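Membrane protein implicated in regulation of membrane protease activity (Corynebacterium glutamicum ATCC 13032, PDB 3CP0) is of uncharacterised function but, as a soluble NfeD-like domain of a membrane protein, probably takes part in regulating membrane protease activity. Local coordinates at residues 25-30 and 43-48; 64-69 and 76-81. All coordinates share one frame; numbering follows the deposited sequence.

Interaction 1 of 2, residues 25-30 and 43-48. With ZN (zinc ion), chain B.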
ATOM      1  N   VAL A  25      -2.132   9.465   3.295  1.00 19.27           N
ATOM      2  CA  VAL A  25      -0.684   9.311   3.290  1.00 19.71           C
ATOM      3  C   VAL A  25      -0.235   9.389   4.733  1.00 19.16           C
ATOM      4  O   VAL A  25      -0.618  10.300   5.445  1.00 21.21           O
ATOM      5  CB  VAL A  25      -0.059  10.390   2.402  1.00 21.62           C
ATOM      6  CG1 VAL A  25       1.395  10.322   2.486  1.00 23.31           C
ATOM      7  CG2 VAL A  25      -0.543  10.182   0.952  1.00 21.83           C
ATOM      8  N   GLY A  26       0.570   8.413   5.141  1.00 17.36           N
ATOM      9  CA  GLY A  26       1.049   8.270   6.485  1.00 18.55           C
ATOM     10  C   GLY A  26       0.281   7.177   7.222  1.00 19.12           C
ATOM     11  O   GLY A  26       0.743   6.727   8.281  1.00 21.50           O
ATOM     12  N   HIS A  27      -0.837   6.723   6.662  1.00 18.41           N
ATOM     13  CA  HIS A  27      -1.573   5.581   7.303  1.00 17.77           C
ATOM     14  C   HIS A  27      -0.818   4.279   7.106  1.00 18.05           C
ATOM     15  O   HIS A  27      -0.216   4.052   6.031  1.00 19.70           O
ATOM     16  CB  HIS A  27      -2.941   5.346   6.633  1.00 17.66           C
ATOM     17  CG  HIS A  27      -4.016   6.334   7.019  1.00 18.70           C
ATOM     18  ND1 HIS A  27      -3.791   7.692   7.200  1.00 18.68           N
ATOM     19  CD2 HIS A  27      -5.357   6.144   7.191  1.00 19.19           C
ATOM     20  CE1 HIS A  27      -4.943   8.285   7.477  1.00 22.19           C
ATOM     21  NE2 HIS A  27      -5.894   7.362   7.500  1.00 20.94           N
ATOM     22  N   ARG A  28      -0.916   3.379   8.074  1.00 18.61           N
ATOM     23  CA  ARG A  28      -0.516   1.997   7.829  1.00 18.07           C
ATOM     24  C   ARG A  28      -1.611   1.221   7.093  1.00 19.35           C
ATOM     25  O   ARG A  28      -2.813   1.598   7.124  1.00 19.98           O
ATOM     26  CB  ARG A  28      -0.184   1.349   9.148  1.00 18.59           C
ATOM     27  CG  ARG A  28       1.147   1.992   9.698  1.00 20.33           C
ATOM     28  CD  ARG A  28       1.233   1.696  11.126  1.00 24.99           C
ATOM     29  NE  ARG A  28       2.427   2.318  11.697  1.00 25.54           N
ATOM     30  CZ  ARG A  28       2.484   3.577  12.137  1.00 30.77           C
ATOM     31  NH1 ARG A  28       1.389   4.372  12.087  1.00 26.41           N
ATOM     32  NH2 ARG A  28       3.618   4.033  12.652  1.00 31.26           N
ATOM     33  N   ALA A  29      -1.235   0.091   6.505  1.00 18.47           N
ATOM     34  CA  ALA A  29      -2.223  -0.755   5.808  1.00 19.20           C
ATOM     35  C   ALA A  29      -1.759  -2.202   5.907  1.00 18.65           C
ATOM     36  O   ALA A  29      -0.552  -2.475   5.968  1.00 19.90           O
ATOM     37  CB  ALA A  29      -2.335  -0.325   4.342  1.00 19.33           C
ATOM     38  N   GLU A  30      -2.715  -3.095   5.772  1.00 18.05           N
ATOM     39  CA  GLU A  30      -2.419  -4.518   5.871  1.00 18.02           C
ATOM     40  C   GLU A  30      -2.492  -5.138   4.480  1.00 18.55           C
ATOM     41  O   GLU A  30      -3.452  -4.893   3.706  1.00 18.17           O
ATOM     42  CB  GLU A  30      -3.442  -5.140   6.811  1.00 17.29           C
ATOM     43  CG  GLU A  30      -3.228  -6.587   6.962  1.00 20.59           C
ATOM     44  CD  GLU A  30      -4.175  -7.252   8.007  1.00 28.56           C
ATOM     45  OE1 GLU A  30      -5.037  -6.572   8.643  1.00 31.03           O
ATOM     46  OE2 GLU A  30      -4.025  -8.469   8.181  1.00 32.76           O
ATOM     47  N   ARG A  43      -5.623  -3.357   2.943  0.50 17.60           N
ATOM     48  CA  ARG A  43      -6.772  -2.899   3.743  0.50 19.08           C
ATOM     49  C   ARG A  43      -6.404  -1.595   4.474  0.50 18.59           C
ATOM     50  O   ARG A  43      -5.476  -1.565   5.306  0.50 18.01           O
ATOM     51  CB  ARG A  43      -7.209  -4.010   4.730  0.50 18.84           C
ATOM     52  CG  ARG A  43      -8.239  -3.539   5.786  0.50 19.52           C
ATOM     53  CD  ARG A  43      -9.013  -4.696   6.480  0.50 22.32           C
ATOM     54  NE  ARG A  43      -8.181  -5.878   6.732  0.50 29.53           N
ATOM     55  CZ  ARG A  43      -8.636  -7.067   7.118  0.50 31.05           C
ATOM     56  NH1 ARG A  43      -9.935  -7.277   7.314  0.50 32.57           N
ATOM     57  NH2 ARG A  43      -7.781  -8.059   7.314  0.50 33.98           N
ATOM     58  N   LEU A  44      -7.114  -0.520   4.156  1.00 18.52           N
ATOM     59  CA  LEU A  44      -6.747   0.840   4.567  1.00 20.06           C
ATOM     60  C   LEU A  44      -8.064   1.579   4.987  1.00 19.01           C
ATOM     61  O   LEU A  44      -8.999   1.713   4.165  1.00 18.32           O
ATOM     62  CB  LEU A  44      -6.056   1.546   3.355  1.00 21.29           C
ATOM     63  CG  LEU A  44      -5.744   3.034   3.508  1.00 21.78           C
ATOM     64  CD1 LEU A  44      -4.844   3.319   4.732  1.00 23.11           C
ATOM     65  CD2 LEU A  44      -5.004   3.416   2.192  1.00 21.51           C
ATOM     66  N   ASP A  45      -8.158   2.027   6.253  1.00 18.60           N
ATOM     67  CA  ASP A  45      -9.396   2.675   6.778  1.00 19.62           C
ATOM     68  C   ASP A  45     -10.650   1.815   6.476  1.00 19.54           C
ATOM     69  O   ASP A  45     -11.708   2.308   6.089  1.00 20.21           O
ATOM     70  CB  ASP A  45      -9.582   4.100   6.218  1.00 18.80           C
ATOM     71  CG  ASP A  45      -8.852   5.175   7.023  1.00 21.69           C
ATOM     72  OD1 ASP A  45      -8.076   4.832   7.956  1.00 18.78           O
ATOM     73  OD2 ASP A  45      -9.021   6.401   6.731  1.00 21.50           O
ATOM     74  N   GLY A  46     -10.492   0.508   6.614  1.00 20.18           N
ATOM     75  CA  GLY A  46     -11.635  -0.390   6.527  1.00 20.38           C
ATOM     76  C   GLY A  46     -12.056  -0.759   5.110  1.00 21.19           C
ATOM     77  O   GLY A  46     -13.064  -1.480   4.912  1.00 23.58           O
ATOM     78  N   SER A  47     -11.325  -0.249   4.119  0.50 19.94           N
ATOM     79  CA  SER A  47     -11.622  -0.533   2.719  0.50 19.91           C
ATOM     80  C   SER A  47     -10.465  -1.256   2.016  0.50 18.94           C
ATOM     81  O   SER A  47      -9.342  -1.269   2.522  0.50 18.72           O
ATOM     82  CB  SER A  47     -11.927   0.769   1.974  0.50 20.86           C
ATOM     83  OG  SER A  47     -13.192   1.309   2.342  0.50 23.47           O
ATOM     84  N   ILE A  48     -10.747  -1.842   0.842  1.00 17.68           N
ATOM     85  CA  ILE A  48      -9.695  -2.451   0.023  1.00 18.51           C
ATOM     86  C   ILE A  48      -9.225  -1.440  -1.026  1.00 18.54           C
ATOM     87  O   ILE A  48     -10.054  -0.942  -1.775  1.00 18.99           O
ATOM     88  CB  ILE A  48     -10.267  -3.706  -0.677  1.00 20.49           C
ATOM     89  CG1 ILE A  48     -10.632  -4.720   0.423  1.00 21.41           C
ATOM     90  CG2 ILE A  48      -9.219  -4.240  -1.653  1.00 21.87           C
ATOM     91  CD1 ILE A  48     -11.149  -6.051  -0.136  1.00 28.21           C
TER
HETATM   92 ZN    ZN B 101      -7.896   7.604   7.849  1.00 21.57          ZN
HETATM   93  O   HOH W   1      -8.358   9.485   6.972  1.00 24.98           O
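H27 and D45 meet at a zinc ion, which NE2 of H27 and OD2 of D45 each bind at 2.0 Å. The second carboxylate oxygen, OD1 of D45, stands at a longer 2.8 Å from the zinc, which makes the carboxylate grip markedly asymmetric, and a water also binds the zinc. OD1 also lies at the edge of the imidazole, near its plane, 3.1 Å from CD2 of H27. The two side chains meet roughly perpendicular, with ring and carboxylate planes 60° apart. Chi1 of -77° sets CG of H27 beside its own backbone N, anti to the carbonyl carbon, and from there the ring reaches the zinc through NE2.

Away from the zinc, E30 and R43 form an antiparallel hydrogen-bonded pair, with R43 N to E30 O at 2.8 Å and E30 N to R43 O at 3.2 Å. The same carbonyl oxygen of R43 receives a CA-H...O contact from A29 CA. The pair belongs to the beta hairpin of strands 28-31 and 41-44 in the NfeD-like C-terminal domain, consistent with an OB fold. After L44 the chain reverses in a type I' turn from L44 to S47, which carries D45 at its second position with positive phi.

Apolar contact comes from L44, whose CD1 reaches CB of H27 at 3.4 Å and whose CB faces A29 CB at 4.3 Å. The same CD1 packs against a polar atom, the R28 carbonyl oxygen. L44 additionally packs on V68 of strand 65-72.

Charge pairing is looser. The side chains of E30 and R43 run alongside each other in the same direction, and NH2 of R43 makes a weak, bent salt-bridge bond to OE1 of E30 (3.4 Å, 130° at the hydrogen). R28 instead pairs with E81, outside this contact.

Interaction 2 of 2, residues 64-69 and 76-81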
ATOM      1  N   GLU A  64       1.618  -8.773   5.656  1.00 19.47           N
ATOM      2  CA  GLU A  64       2.569  -7.740   6.125  1.00 21.63           C
ATOM      3  C   GLU A  64       1.871  -6.409   6.373  1.00 20.70           C
ATOM      4  O   GLU A  64       0.869  -6.098   5.708  1.00 19.91           O
ATOM      5  CB  GLU A  64       3.768  -7.539   5.162  1.00 21.72           C
ATOM      6  CG  GLU A  64       4.688  -8.799   5.096  1.00 26.09           C
ATOM      7  CD  GLU A  64       5.896  -8.615   4.143  1.00 28.50           C
ATOM      8  OE1 GLU A  64       6.429  -7.485   4.057  1.00 34.05           O
ATOM      9  OE2 GLU A  64       6.338  -9.594   3.482  1.00 35.42           O
ATOM     10  N   ILE A  65       2.403  -5.648   7.339  1.00 18.57           N
ATOM     11  CA  ILE A  65       1.933  -4.267   7.548  1.00 17.96           C
ATOM     12  C   ILE A  65       2.889  -3.302   6.847  1.00 17.78           C
ATOM     13  O   ILE A  65       4.122  -3.418   7.004  1.00 19.58           O
ATOM     14  CB  ILE A  65       1.880  -3.904   9.075  1.00 18.38           C
ATOM     15  CG1 ILE A  65       1.088  -4.960   9.871  1.00 19.96           C
ATOM     16  CG2 ILE A  65       1.289  -2.473   9.208  1.00 19.11           C
ATOM     17  CD1 ILE A  65      -0.286  -5.288   9.268  1.00 20.28           C
ATOM     18  N   VAL A  66       2.326  -2.398   6.027  1.00 17.18           N
ATOM     19  CA  VAL A  66       3.111  -1.387   5.316  1.00 17.19           C
ATOM     20  C   VAL A  66       2.621   0.018   5.679  1.00 17.95           C
ATOM     21  O   VAL A  66       1.567   0.163   6.346  1.00 18.15           O
ATOM     22  CB  VAL A  66       2.947  -1.613   3.789  1.00 18.02           C
ATOM     23  CG1 VAL A  66       3.554  -2.992   3.462  1.00 16.93           C
ATOM     24  CG2 VAL A  66       1.425  -1.619   3.399  1.00 20.03           C
ATOM     25  N   SER A  67       3.378   1.031   5.269  1.00 17.46           N
ATOM     26  CA  SER A  67       3.016   2.427   5.458  1.00 18.04           C
ATOM     27  C   SER A  67       2.712   3.009   4.077  1.00 18.62           C
ATOM     28  O   SER A  67       3.478   2.794   3.101  1.00 19.99           O
ATOM     29  CB  SER A  67       4.176   3.224   6.114  1.00 21.02           C
ATOM     30  OG  SER A  67       4.089   3.040   7.543  1.00 22.82           O
ATOM     31  N   VAL A  68       1.604   3.732   3.994  1.00 17.20           N
ATOM     32  CA  VAL A  68       1.264   4.455   2.739  1.00 17.42           C
ATOM     33  C   VAL A  68       2.094   5.729   2.688  1.00 17.30           C
ATOM     34  O   VAL A  68       2.001   6.576   3.584  1.00 18.04           O
ATOM     35  CB  VAL A  68      -0.250   4.797   2.656  1.00 19.38           C
ATOM     36  CG1 VAL A  68      -0.544   5.556   1.360  1.00 18.78           C
ATOM     37  CG2 VAL A  68      -1.104   3.491   2.742  1.00 19.50           C
ATOM     38  N   ILE A  69       2.965   5.832   1.688  1.00 16.86           N
ATOM     39  CA  ILE A  69       3.828   7.022   1.592  1.00 15.35           C
ATOM     40  C   ILE A  69       3.506   7.980   0.448  1.00 16.94           C
ATOM     41  O   ILE A  69       4.086   9.026   0.301  1.00 17.19           O
ATOM     42  CB  ILE A  69       5.377   6.612   1.670  1.00 18.46           C
ATOM     43  CG1 ILE A  69       5.731   5.571   0.604  1.00 17.95           C
ATOM     44  CG2 ILE A  69       5.692   6.053   3.042  1.00 20.47           C
ATOM     45  CD1 ILE A  69       5.603   6.091  -0.797  1.00 19.71           C
ATOM     46  N   ALA A  76      -2.505   3.286  -3.665  1.00 16.99           N
ATOM     47  CA  ALA A  76      -1.627   3.554  -2.565  1.00 18.12           C
ATOM     48  C   ALA A  76      -0.203   3.084  -2.927  1.00 20.05           C
ATOM     49  O   ALA A  76      -0.000   1.944  -3.392  1.00 20.38           O
ATOM     50  CB  ALA A  76      -2.131   2.782  -1.336  1.00 18.45           C
ATOM     51  N   ILE A  77       0.778   3.947  -2.692  1.00 17.11           N
ATOM     52  CA  ILE A  77       2.163   3.549  -2.878  1.00 16.65           C
ATOM     53  C   ILE A  77       2.726   3.329  -1.473  1.00 17.23           C
ATOM     54  O   ILE A  77       2.678   4.220  -0.586  1.00 17.44           O
ATOM     55  CB  ILE A  77       3.009   4.667  -3.576  1.00 16.67           C
ATOM     56  CG1 ILE A  77       2.346   5.210  -4.855  1.00 17.88           C
ATOM     57  CG2 ILE A  77       4.427   4.192  -3.952  1.00 18.45           C
ATOM     58  CD1 ILE A  77       1.931   4.088  -5.794  1.00 19.32           C
ATOM     59  N   VAL A  78       3.229   2.131  -1.287  1.00 17.14           N
ATOM     60  CA  VAL A  78       3.588   1.669   0.086  1.00 16.75           C
ATOM     61  C   VAL A  78       5.032   1.327   0.287  1.00 18.01           C
ATOM     62  O   VAL A  78       5.772   0.943  -0.665  1.00 17.17           O
ATOM     63  CB  VAL A  78       2.705   0.473   0.501  1.00 16.90           C
ATOM     64  CG1 VAL A  78       1.176   0.859   0.363  1.00 18.51           C
ATOM     65  CG2 VAL A  78       3.003  -0.773  -0.312  1.00 18.45           C
ATOM     66  N   TRP A  79       5.445   1.441   1.544  1.00 16.57           N
ATOM     67  CA  TRP A  79       6.809   1.056   1.908  1.00 16.96           C
ATOM     68  C   TRP A  79       6.811   0.435   3.302  1.00 17.77           C
ATOM     69  O   TRP A  79       5.757   0.134   3.887  1.00 18.67           O
ATOM     70  CB  TRP A  79       7.765   2.237   1.786  1.00 18.43           C
ATOM     71  CG  TRP A  79       9.243   1.851   1.776  1.00 19.90           C
ATOM     72  CD1 TRP A  79      10.238   2.340   2.580  1.00 22.13           C
ATOM     73  CD2 TRP A  79       9.860   0.885   0.898  1.00 17.81           C
ATOM     74  NE1 TRP A  79      11.462   1.713   2.276  1.00 20.88           N
ATOM     75  CE2 TRP A  79      11.251   0.827   1.247  1.00 21.12           C
ATOM     76  CE3 TRP A  79       9.380   0.073  -0.139  1.00 19.32           C
ATOM     77  CZ2 TRP A  79      12.163  -0.036   0.582  1.00 20.92           C
ATOM     78  CZ3 TRP A  79      10.306  -0.803  -0.779  1.00 20.87           C
ATOM     79  CH2 TRP A  79      11.659  -0.813  -0.425  1.00 20.95           C
ATOM     80  N   LYS A  80       8.007   0.183   3.808  1.00 19.30           N
ATOM     81  CA  LYS A  80       8.194  -0.444   5.104  1.00 18.36           C
ATOM     82  C   LYS A  80       7.455   0.368   6.166  1.00 20.74           C
ATOM     83  O   LYS A  80       7.446   1.610   6.130  1.00 20.47           O
ATOM     84  CB  LYS A  80       9.701  -0.468   5.378  1.00 18.84           C
ATOM     85  CG  LYS A  80      10.405  -1.509   4.444  1.00 18.96           C
ATOM     86  CD  LYS A  80      11.910  -1.443   4.668  1.00 22.93           C
ATOM     87  CE  LYS A  80      12.659  -2.443   3.737  1.00 21.42           C
ATOM     88  NZ  LYS A  80      14.095  -2.509   4.191  1.00 26.67           N
ATOM     89  N   GLU A  81       6.899  -0.351   7.135  1.00 21.30           N
ATOM     90  CA  GLU A  81       6.159   0.303   8.186  1.00 23.99           C
ATOM     91  C   GLU A  81       7.066   1.250   8.965  1.00 26.91           C
ATOM     92  O   GLU A  81       8.207   0.909   9.342  1.00 25.69           O
ATOM     93  CB  GLU A  81       5.548  -0.753   9.117  1.00 24.36           C
ATOM     94  CG  GLU A  81       4.570  -0.155  10.028  1.00 23.01           C
ATOM     95  CD  GLU A  81       4.115  -1.045  11.178  1.00 22.71           C
ATOM     96  OE1 GLU A  81       4.540  -2.247  11.303  1.00 24.00           O
ATOM     97  OE2 GLU A  81       3.335  -0.518  12.003  1.00 24.59           O
TER
HETATM   98  O   HOH W   2       6.799  -3.181   6.854  1.00 26.20           O
HETATM   99  O   HOH W   3       5.888  -4.154   9.817  1.00 34.24           O
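S67 and W79 form the hydrogen-bonded pair of an antiparallel beta hairpin, strands 65-72 and 75-80. S67 N donates to W79 O at 2.9 Å with a 170° angle at the hydrogen, and W79 N returns a bond to S67 O. Two residues on, I69 N donates to I77 O, with a C=O...N angle of 167°, almost in line with the carbonyl. S67 O takes a second, CA-H...O contact from V78. Toward the chain end direct bonding gives way to water: one molecule donates to I65 O and accepts from E81 N, spanning the strands, while another donates to E81 OE1 at 2.8 Å and weakly to I65 O. The other carboxylate oxygen, E81 OE2, forms a salt bridge with R28 NE, and S67 OG bonds to A82 N. V68, non-hydrogen-bonded with V78 here, has its backbone bonds to G26 and H27.

On the buried face V66, V68, A76 and V78 gather, V66 CG2 meeting V78 CB at 3.8 Å. On the face that S67 and W79 share, the W79 ring makes an edge-to-face contact with H58. Chi1 of 55° puts CG1 of I69 between its backbone N and carbonyl carbon, 4.1 Å from CB of W79.

In the fold
From the N terminus, residues 25-30 enter first, and interaction 1 closes a loop when 43-48 returns beside them, 12 residues later. The chain then runs through strand 47-53 and a long connection before interaction 2 closes a shorter loop, 64-69 with 76-81, with six residues between. The two closures are in series, neither nested nor crossed, with centres about 9 Å apart. They are tied directly where strands 28-31 and 65-72, the first and last in the order across the sheet, pair with each other. On the other side strand 47-53, which follows the first hairpin, lies next to 75-80.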